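Local coordinates for cobalt-precorrin-5B C(1)-methyltransferase (Archaeoglobus fulgidus, PDB 1SR8), which probably methylates C-1 of cobalt-precorrin-5B with S-adenosyl-L-methionine to give cobalt-precorrin-6A, a step of anaerobic cobalamin biosynthesis, at residues K129-R133 against S134-Q138. Sequence-based numbering, arbitrary orientation.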
ATOM      1  N   LYS A 129      -9.148 -16.458   7.299  1.00 26.77           N
ATOM      2  CA  LYS A 129      -8.252 -16.052   6.219  1.00 25.61           C
ATOM      3  C   LYS A 129      -7.530 -14.742   6.542  1.00 23.96           C
ATOM      4  O   LYS A 129      -8.141 -13.786   7.021  1.00 23.58           O
ATOM      5  CB  LYS A 129      -9.031 -15.924   4.906  1.00 26.13           C
ATOM      6  CG  LYS A 129      -9.363 -17.268   4.256  1.00 28.31           C
ATOM      7  CD  LYS A 129      -8.097 -17.934   3.686  1.00 30.20           C
ATOM      8  CE  LYS A 129      -8.383 -19.289   3.028  1.00 30.16           C
ATOM      9  NZ  LYS A 129      -7.171 -19.822   2.337  1.00 28.93           N
ATOM     10  N   ALA A 130      -6.225 -14.718   6.281  1.00 21.86           N
ATOM     11  CA  ALA A 130      -5.384 -13.554   6.543  1.00 20.33           C
ATOM     12  C   ALA A 130      -5.556 -12.403   5.540  1.00 20.10           C
ATOM     13  O   ALA A 130      -4.672 -12.133   4.732  1.00 20.02           O
ATOM     14  CB  ALA A 130      -3.919 -13.986   6.603  1.00 19.67           C
ATOM     15  N   VAL A 131      -6.705 -11.731   5.613  1.00 19.16           N
ATOM     16  CA  VAL A 131      -7.030 -10.586   4.756  1.00 19.23           C
ATOM     17  C   VAL A 131      -7.309  -9.402   5.691  1.00 19.80           C
ATOM     18  O   VAL A 131      -8.261  -9.433   6.465  1.00 19.75           O
ATOM     19  CB  VAL A 131      -8.297 -10.860   3.910  1.00 20.09           C
ATOM     20  CG1 VAL A 131      -8.550  -9.702   2.959  1.00 19.68           C
ATOM     21  CG2 VAL A 131      -8.146 -12.176   3.146  1.00 18.75           C
ATOM     22  N   SER A 132      -6.487  -8.361   5.632  1.00 19.82           N
ATOM     23  CA  SER A 132      -6.679  -7.216   6.513  1.00 19.99           C
ATOM     24  C   SER A 132      -8.019  -6.526   6.284  1.00 22.23           C
ATOM     25  O   SER A 132      -8.684  -6.741   5.263  1.00 21.50           O
ATOM     26  CB  SER A 132      -5.547  -6.203   6.337  1.00 17.18           C
ATOM     27  OG  SER A 132      -5.714  -5.464   5.148  1.00 18.38           O
ATOM     28  N   ARG A 133      -8.407  -5.694   7.245  1.00 24.23           N
ATOM     29  CA  ARG A 133      -9.666  -4.959   7.175  1.00 25.60           C
ATOM     30  C   ARG A 133      -9.727  -4.103   5.920  1.00 23.86           C
ATOM     31  O   ARG A 133     -10.705  -4.156   5.181  1.00 24.05           O
ATOM     32  CB  ARG A 133      -9.824  -4.079   8.423  1.00 29.16           C
ATOM     33  CG  ARG A 133     -10.943  -3.031   8.353  1.00 35.19           C
ATOM     34  CD  ARG A 133     -11.063  -2.301   9.689  1.00 39.15           C
ATOM     35  NE  ARG A 133     -12.070  -1.238   9.712  1.00 41.41           N
ATOM     36  CZ  ARG A 133     -11.932  -0.058   9.118  1.00 41.45           C
ATOM     37  NH1 ARG A 133     -10.829   0.218   8.437  1.00 41.70           N
ATOM     38  NH2 ARG A 133     -12.880   0.861   9.239  1.00 40.89           N
ATOM     39  N   SER A 134      -8.672  -3.326   5.686  1.00 23.26           N
ATOM     40  CA  SER A 134      -8.595  -2.442   4.523  1.00 23.43           C
ATOM     41  C   SER A 134      -8.763  -3.210   3.224  1.00 21.78           C
ATOM     42  O   SER A 134      -9.547  -2.817   2.357  1.00 21.13           O
ATOM     43  CB  SER A 134      -7.251  -1.717   4.494  1.00 23.33           C
ATOM     44  OG  SER A 134      -7.087  -0.918   5.643  1.00 28.83           O
ATOM     45  N   ALA A 135      -8.003  -4.296   3.101  1.00 20.16           N
ATOM     46  CA  ALA A 135      -8.036  -5.145   1.919  1.00 18.98           C
ATOM     47  C   ALA A 135      -9.421  -5.738   1.731  1.00 18.45           C
ATOM     48  O   ALA A 135      -9.964  -5.759   0.626  1.00 18.24           O
ATOM     49  CB  ALA A 135      -7.012  -6.255   2.056  1.00 18.03           C
ATOM     50  N   LYS A 136      -9.999  -6.213   2.823  1.00 18.34           N
ATOM     51  CA  LYS A 136     -11.310  -6.829   2.760  1.00 18.23           C
ATOM     52  C   LYS A 136     -12.392  -5.856   2.302  1.00 17.72           C
ATOM     53  O   LYS A 136     -13.216  -6.195   1.443  1.00 16.56           O
ATOM     54  CB  LYS A 136     -11.679  -7.419   4.119  1.00 21.94           C
ATOM     55  CG  LYS A 136     -12.983  -8.193   4.108  1.00 26.08           C
ATOM     56  CD  LYS A 136     -12.942  -9.341   3.102  1.00 29.75           C
ATOM     57  CE  LYS A 136     -14.220 -10.171   3.172  1.00 33.32           C
ATOM     58  NZ  LYS A 136     -14.465 -10.714   4.554  1.00 34.97           N
ATOM     59  N   LEU A 137     -12.397  -4.651   2.858  1.00 14.95           N
ATOM     60  CA  LEU A 137     -13.412  -3.683   2.465  1.00 15.93           C
ATOM     61  C   LEU A 137     -13.222  -3.269   1.015  1.00 15.42           C
ATOM     62  O   LEU A 137     -14.195  -3.056   0.296  1.00 15.40           O
ATOM     63  CB  LEU A 137     -13.363  -2.452   3.366  1.00 17.76           C
ATOM     64  CG  LEU A 137     -13.787  -2.679   4.824  1.00 19.81           C
ATOM     65  CD1 LEU A 137     -13.691  -1.359   5.605  1.00 19.31           C
ATOM     66  CD2 LEU A 137     -15.205  -3.247   4.861  1.00 17.57           C
ATOM     67  N   GLN A 138     -11.963  -3.170   0.592  1.00 15.80           N
ATOM     68  CA  GLN A 138     -11.620  -2.786  -0.779  1.00 15.03           C
ATOM     69  C   GLN A 138     -12.124  -3.817  -1.763  1.00 16.18           C
ATOM     70  O   GLN A 138     -12.762  -3.472  -2.757  1.00 16.44           O
ATOM     71  CB  GLN A 138     -10.105  -2.648  -0.947  1.00 12.45           C
ATOM     72  CG  GLN A 138      -9.693  -2.294  -2.363  1.00 12.62           C
ATOM     73  CD  GLN A 138      -8.186  -2.304  -2.551  1.00 15.49           C
ATOM     74  OE1 GLN A 138      -7.459  -2.917  -1.763  1.00 15.92           O
ATOM     75  NE2 GLN A 138      -7.707  -1.641  -3.609  1.00 13.89           N
TER
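S132 caps the N-terminus of helix 133-149 by taking the A135 amide on its hydroxyl: A135 N lies 3.3 Å from S132 OG, with an N-H...O angle of 165°. The bond is long but nearly straight. The serine's first torsion (chi1 76°) sets OG between the backbone N and the carbonyl carbon, facing the A135 amide, and also brings it 3.4 Å from A135 CB. The backbone of the cap starts the helical ladder, K136 N donating to S132 O at 2.8 Å and L137 N to R133 O at 2.9 Å.

R133 can be followed outward over the first turn. Its CB lies 3.1 Å from S134 N; with CG anti to the backbone N (chi1 167°), CG stays beside the carbonyl carbon, 3.5 Å from S134 N. From there the chain runs extended to NE. At its end the guanidinium receives L137 over one face: L137 CD1 stands 4.1 Å above the plane, over the centre, a loose van der Waals contact of a methyl with the guanidinium face, one turn along the helix.

Before the cap, V131 reaches forward to the first turn with one branch, CG1. This methyl is 3.9 Å from A135 CB and also borders K136 CB and the K136 amide, while the same valine touches F118 of strand 115-118.

The geometry is that of a serine N-cap, with an apolar valine-alanine contact beside it, where the chain passes from strand 128-129 into helix 133-149. The S132 hydroxyl thus supplies an acceptor for the first-turn amide of A135, which has no carbonyl of a preceding helical turn to bond, while the carbonyl of the same residue takes K136 N in the first regular helical bond.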